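Local coordinates for M32 carboxypeptidase (Chitinophagaceae bacterium, PDB 7A03), which probably removes amino acids one at a time from the C-terminal end of peptides, as a metal-dependent carboxypeptidase of the M32 family, at residues G308-W314 with Y338-N342; Y358-I362 with Y422-F427. One frame throughout, in Å; residues are numbered along the deposited sequence.

How the contacts relate
The chain is mostly helical, and the two contacts lie one after the other along it. From the N terminus, helix 293-307 ends just before contact 1 opens at Gly308. Contact 1 then closes a largely helical excursion of 23 residues, joining the start of helix 311-324 to the C-terminal part of helix 334-341. Contact 2 opens at Tyr358, where the next helix, 358-374, begins. It closes a longer loop of 59 residues by pairing that helix with helix 420-439. The loops neither nest nor cross. Contact 1 sits toward the periphery, and contact 2 lies nearer the centre of the molecule. Their centres are about 20 Å apart, and they do not touch.

Contact 1 (G308-W314 with Y338-N342); sequences GRSLNFW and YKAIN
Within the largely helical M32 carboxypeptidase fold, the N-cap of helix 311-324 packs against the C-terminal part of helix 334-341. Gly308 to Ser310 lead into helix 311-324. Ser310 is the N-cap: its OG, with chi1 p, accepts from Phe313 N at 3.2 Å and also hydrogen-bonds with Val307 O. Arg309 CA lies 6.8 Å from Ile341 CA, and Leu311 CA 6.5 Å from Tyr338 CA. Arg309 and Asn342 make reciprocal side-chain-to-backbone hydrogen bonds between the segments. Arg309 is extended (m, t, t), and its NH1 donates to Ile341 O at 3.0 Å. Its guanidinium also forms a salt bridge with Glu304 and a hydrogen bond with Asn305. With chi1 m, Asn342 ND2 donates to Arg309 O at 3.1 Å and to Tyr338 O at 2.9 Å, so one amide links both segments; its OD1 accepts from Lys496. Tyr338, chi1 t, offers one ring face to Leu311 CB, a CH-pi contact 4.1 Å from the centroid. Ile341, chi1 p and chi2 t, sets CD1 3.5 Å from Trp314 NE1, which donates to Gly308 O at 2.8 Å. One water bridges the segments, 3.0 Å from Leu311 N and 2.8 Å from Tyr338 OH.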
loop_
_atom_site.group_PDB
_atom_site.type_symbol
_atom_site.label_atom_id
_atom_site.label_comp_id
_atom_site.label_asym_id
_atom_site.label_seq_id
_atom_site.Cartn_x
_atom_site.Cartn_y
_atom_site.Cartn_z
ATOM N N GLY A 308 3.915 -4.040 15.592
ATOM C CA GLY A 308 4.745 -5.220 15.393
ATOM C C GLY A 308 6.230 -5.021 15.594
ATOM O O GLY A 308 6.961 -6.012 15.662
ATOM N N ARG A 309 6.709 -3.783 15.669
ATOM C CA ARG A 309 8.116 -3.535 15.961
ATOM C C ARG A 309 8.311 -2.863 17.315
ATOM O O ARG A 309 9.426 -2.432 17.642
ATOM C CB ARG A 309 8.763 -2.726 14.830
ATOM C CG ARG A 309 8.789 -3.475 13.490
ATOM C CD ARG A 309 9.623 -2.745 12.411
ATOM N NE ARG A 309 9.343 -3.354 11.111
ATOM C CZ ARG A 309 9.994 -4.402 10.593
ATOM N NH1 ARG A 309 11.034 -4.942 11.224
ATOM N NH2 ARG A 309 9.613 -4.893 9.423
ATOM N N SER A 310 7.250 -2.772 18.108
ATOM C CA SER A 310 7.279 -2.040 19.365
ATOM C C SER A 310 7.747 -2.929 20.508
ATOM O O SER A 310 7.600 -4.157 20.476
ATOM C CB SER A 310 5.895 -1.484 19.684
ATOM O OG SER A 310 5.037 -2.502 20.169
ATOM N N LEU A 311 8.342 -2.287 21.515
ATOM C CA LEU A 311 8.814 -3.026 22.679
ATOM C C LEU A 311 7.656 -3.701 23.403
ATOM O O LEU A 311 7.775 -4.858 23.828
ATOM C CB LEU A 311 9.578 -2.091 23.619
ATOM C CG LEU A 311 10.167 -2.772 24.853
ATOM C CD1 LEU A 311 11.179 -3.819 24.456
ATOM C CD2 LEU A 311 10.810 -1.729 25.749
ATOM N N ASN A 312 6.517 -3.008 23.525
ATOM C CA ASN A 312 5.362 -3.577 24.219
ATOM C C ASN A 312 4.891 -4.868 23.569
ATOM O O ASN A 312 4.579 -5.838 24.263
ATOM C CB ASN A 312 4.216 -2.571 24.264
ATOM C CG ASN A 312 4.368 -1.572 25.375
ATOM O OD1 ASN A 312 5.098 -1.799 26.340
ATOM N ND2 ASN A 312 3.686 -0.443 25.242
ATOM N N PHE A 313 4.820 -4.904 22.236
ATOM C CA PHE A 313 4.446 -6.139 21.540
ATOM C C PHE A 313 5.407 -7.273 21.898
ATOM O O PHE A 313 4.995 -8.409 22.195
ATOM C CB PHE A 313 4.479 -5.867 20.031
ATOM C CG PHE A 313 4.003 -7.008 19.161
ATOM C CD1 PHE A 313 2.655 -7.283 19.030
ATOM C CD2 PHE A 313 4.916 -7.765 18.445
ATOM C CE1 PHE A 313 2.210 -8.323 18.187
ATOM C CE2 PHE A 313 4.497 -8.809 17.623
ATOM C CZ PHE A 313 3.135 -9.090 17.496
ATOM N N TRP A 314 6.704 -6.972 21.881
ATOM C CA TRP A 314 7.714 -7.990 22.109
ATOM C C TRP A 314 7.866 -8.392 23.577
ATOM O O TRP A 314 8.370 -9.483 23.830
ATOM C CB TRP A 314 9.023 -7.647 21.375
ATOM C CG TRP A 314 8.797 -7.812 19.913
ATOM C CD1 TRP A 314 8.558 -6.829 18.981
ATOM C CD2 TRP A 314 8.658 -9.053 19.226
ATOM N NE1 TRP A 314 8.319 -7.392 17.747
ATOM C CE2 TRP A 314 8.384 -8.756 17.868
ATOM C CE3 TRP A 314 8.764 -10.391 19.616
ATOM C CZ2 TRP A 314 8.195 -9.750 16.909
ATOM C CZ3 TRP A 314 8.591 -11.377 18.663
ATOM C CH2 TRP A 314 8.312 -11.058 17.323
ATOM N N TYR A 338 14.902 -6.404 20.009
ATOM C CA TYR A 338 14.150 -5.189 19.683
ATOM C C TYR A 338 14.991 -4.232 18.844
ATOM O O TYR A 338 14.533 -3.698 17.813
ATOM C CB TYR A 338 13.712 -4.546 21.001
ATOM C CG TYR A 338 13.130 -3.159 20.910
ATOM C CD1 TYR A 338 11.957 -2.910 20.202
ATOM C CD2 TYR A 338 13.747 -2.100 21.549
ATOM C CE1 TYR A 338 11.428 -1.637 20.131
ATOM C CE2 TYR A 338 13.221 -0.827 21.483
ATOM C CZ TYR A 338 12.067 -0.602 20.771
ATOM O OH TYR A 338 11.544 0.674 20.713
ATOM N N LYS A 339 16.247 -4.047 19.240
ATOM C CA LYS A 339 17.126 -3.178 18.469
ATOM C C LYS A 339 17.397 -3.767 17.090
ATOM O O LYS A 339 17.430 -3.037 16.091
ATOM C CB LYS A 339 18.424 -2.945 19.238
ATOM C CG LYS A 339 18.241 -2.102 20.502
ATOM C CD LYS A 339 17.530 -0.791 20.176
ATOM C CE LYS A 339 17.141 -0.014 21.428
ATOM N NZ LYS A 339 16.572 1.318 21.073
ATOM N N ALA A 340 17.543 -5.092 17.004
ATOM C CA ALA A 340 17.897 -5.722 15.736
ATOM C C ALA A 340 16.758 -5.647 14.728
ATOM O O ALA A 340 16.993 -5.494 13.521
ATOM C CB ALA A 340 18.267 -7.177 15.997
ATOM N N ILE A 341 15.514 -5.785 15.198
ATOM C CA ILE A 341 14.371 -5.680 14.298
ATOM C C ILE A 341 14.025 -4.237 13.977
ATOM O O ILE A 341 13.156 -3.989 13.128
ATOM C CB ILE A 341 13.156 -6.488 14.789
ATOM C CG1 ILE A 341 12.633 -5.886 16.096
ATOM C CG2 ILE A 341 13.545 -7.955 14.954
ATOM C CD1 ILE A 341 11.160 -6.051 16.308
ATOM N N ASN A 342 14.674 -3.279 14.642
ATOM C CA ASN A 342 14.549 -1.872 14.275
ATOM C C ASN A 342 15.862 -1.274 13.762
ATOM O O ASN A 342 16.278 -0.202 14.212
ATOM C CB ASN A 342 14.051 -1.080 15.477
ATOM C CG ASN A 342 12.607 -1.345 15.778
ATOM O OD1 ASN A 342 11.719 -0.885 15.059
ATOM N ND2 ASN A 342 12.356 -2.068 16.858
HETATM O O HOH W 1 8.727 0.645 20.977
#

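Contact 2 (Y358-I362 with Y422-F427); sequences YHFHI and YSLGSF
His359 lays one face of its imidazole over the end of the Phe427 ring. The ring centroids are 4.7 Å apart and the planes meet obliquely at 46°. His359 ND1 lies 3.7 Å from Phe427 CZ. Phe489 meets both rings edge-to-face. With chi1 m, His359 also brings ND1 within 2.9 Å of Ser423 OG, a hydrogen bond. A water lies 2.9 Å from His359 NE2 and 2.7 Å from Ser426 OG, bridging them. This is buried packing of helix 358-374 against helix 420-439 inside the M32 fold. The segment axes approach to 10.1 Å and run roughly antiparallel, at 143°. His359 CA and Ser423 CA are the nearest pair, 6.1 Å apart. Ile362 (m, m) packs CD1 3.8 Å from Tyr422 CB. Tyr358, chi1 t, sets CE1 3.7 Å from the same Tyr422 CB. Tyr358 OH hydrogen-bonds to Arg350. Tyr358 OH also sits over a face of the Tyr422 ring, 3.3 Å from Tyr422 CD1. Tyr422, chi1 m, directs its own hydroxyl to His410.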
loop_
_atom_site.group_PDB
_atom_site.type_symbol
_atom_site.label_atom_id
_atom_site.label_comp_id
_atom_site.label_asym_id
_atom_site.label_seq_id
_atom_site.Cartn_x
_atom_site.Cartn_y
_atom_site.Cartn_z
ATOM N N TYR A 358 12.901 4.579 4.247
ATOM C CA TYR A 358 11.881 4.312 3.229
ATOM C C TYR A 358 11.323 5.604 2.638
ATOM O O TYR A 358 11.131 5.718 1.417
ATOM C CB TYR A 358 10.730 3.507 3.848
ATOM C CG TYR A 358 9.733 2.970 2.836
ATOM C CD1 TYR A 358 8.649 3.743 2.415
ATOM C CD2 TYR A 358 9.877 1.698 2.305
ATOM C CE1 TYR A 358 7.751 3.270 1.483
ATOM C CE2 TYR A 358 8.980 1.205 1.378
ATOM C CZ TYR A 358 7.917 1.993 0.977
ATOM O OH TYR A 358 7.012 1.519 0.050
ATOM N N HIS A 359 11.076 6.597 3.493
ATOM C CA HIS A 359 10.381 7.789 3.039
ATOM C C HIS A 359 11.251 8.679 2.166
ATOM O O HIS A 359 10.718 9.390 1.308
ATOM C CB HIS A 359 9.712 8.469 4.230
ATOM C CG HIS A 359 8.875 7.504 5.006
ATOM N ND1 HIS A 359 7.699 6.986 4.501
ATOM C CD2 HIS A 359 9.088 6.877 6.187
ATOM C CE1 HIS A 359 7.206 6.107 5.357
ATOM N NE2 HIS A 359 8.026 6.026 6.392
ATOM N N PHE A 360 12.577 8.572 2.279
ATOM C CA PHE A 360 13.409 9.256 1.295
ATOM C C PHE A 360 13.249 8.631 -0.084
ATOM O O PHE A 360 13.123 9.354 -1.085
ATOM C CB PHE A 360 14.861 9.295 1.748
ATOM C CG PHE A 360 15.093 10.243 2.890
ATOM C CD1 PHE A 360 14.869 9.838 4.197
ATOM C CD2 PHE A 360 15.464 11.554 2.651
ATOM C CE1 PHE A 360 15.056 10.723 5.249
ATOM C CE2 PHE A 360 15.649 12.433 3.693
ATOM C CZ PHE A 360 15.444 12.018 4.986
ATOM N N HIS A 361 13.195 7.294 -0.144
ATOM C CA HIS A 361 12.900 6.625 -1.411
ATOM C C HIS A 361 11.620 7.196 -2.011
ATOM O O HIS A 361 11.578 7.580 -3.193
ATOM C CB HIS A 361 12.755 5.116 -1.190
ATOM C CG HIS A 361 14.018 4.426 -0.759
ATOM N ND1 HIS A 361 14.934 3.896 -1.651
ATOM C CD2 HIS A 361 14.489 4.133 0.476
ATOM C CE1 HIS A 361 15.927 3.340 -0.980
ATOM N NE2 HIS A 361 15.683 3.471 0.312
ATOM N N ILE A 362 10.587 7.355 -1.176
ATOM C CA ILE A 362 9.327 7.829 -1.734
ATOM C C ILE A 362 9.484 9.272 -2.161
ATOM O O ILE A 362 9.019 9.676 -3.240
ATOM C CB ILE A 362 8.174 7.636 -0.733
ATOM C CG1 ILE A 362 7.976 6.156 -0.406
ATOM C CG2 ILE A 362 6.878 8.233 -1.265
ATOM C CD1 ILE A 362 7.452 5.324 -1.576
ATOM N N TYR A 422 2.364 5.151 -0.299
ATOM C CA TYR A 422 3.090 4.341 0.681
ATOM C C TYR A 422 3.433 5.171 1.913
ATOM O O TYR A 422 3.147 4.767 3.056
ATOM C CB TYR A 422 4.369 3.748 0.082
ATOM C CG TYR A 422 4.188 2.754 -1.040
ATOM C CD1 TYR A 422 3.864 1.426 -0.783
ATOM C CD2 TYR A 422 4.386 3.142 -2.357
ATOM C CE1 TYR A 422 3.728 0.520 -1.808
ATOM C CE2 TYR A 422 4.242 2.244 -3.394
ATOM C CZ TYR A 422 3.912 0.935 -3.112
ATOM O OH TYR A 422 3.782 0.034 -4.157
ATOM N N SER A 423 4.000 6.364 1.695
ATOM C CA SER A 423 4.343 7.212 2.827
ATOM C C SER A 423 3.101 7.694 3.535
ATOM O O SER A 423 3.071 7.719 4.770
ATOM C CB SER A 423 5.202 8.408 2.420
ATOM O OG SER A 423 6.506 7.968 2.096
ATOM N N LEU A 424 2.050 8.033 2.780
ATOM C CA LEU A 424 0.831 8.466 3.442
ATOM C C LEU A 424 0.342 7.371 4.378
ATOM O O LEU A 424 -0.036 7.643 5.527
ATOM C CB LEU A 424 -0.237 8.821 2.404
ATOM C CG LEU A 424 0.004 10.061 1.531
ATOM C CD1 LEU A 424 -1.121 10.241 0.504
ATOM C CD2 LEU A 424 0.128 11.290 2.402
ATOM N N GLY A 425 0.429 6.115 3.924
ATOM C CA GLY A 425 -0.011 5.021 4.764
ATOM C C GLY A 425 0.741 5.020 6.075
ATOM O O GLY A 425 0.140 4.994 7.155
ATOM N N SER A 426 2.073 5.136 5.991
ATOM C CA SER A 426 2.880 5.100 7.209
ATOM C C SER A 426 2.508 6.239 8.143
ATOM O O SER A 426 2.424 6.057 9.374
ATOM C CB SER A 426 4.358 5.183 6.831
ATOM O OG SER A 426 4.762 4.057 6.068
ATOM N N PHE A 427 2.257 7.425 7.575
ATOM C CA PHE A 427 2.026 8.573 8.436
ATOM C C PHE A 427 0.641 8.487 9.054
ATOM O O PHE A 427 0.471 8.763 10.255
ATOM C CB PHE A 427 2.281 9.880 7.678
ATOM C CG PHE A 427 3.647 9.949 7.036
ATOM C CD1 PHE A 427 4.710 9.203 7.528
ATOM C CD2 PHE A 427 3.863 10.748 5.919
ATOM C CE1 PHE A 427 5.967 9.247 6.922
ATOM C CE2 PHE A 427 5.123 10.799 5.312
ATOM C CZ PHE A 427 6.170 10.048 5.813
HETATM O O HOH W 2 7.001 3.454 7.381
#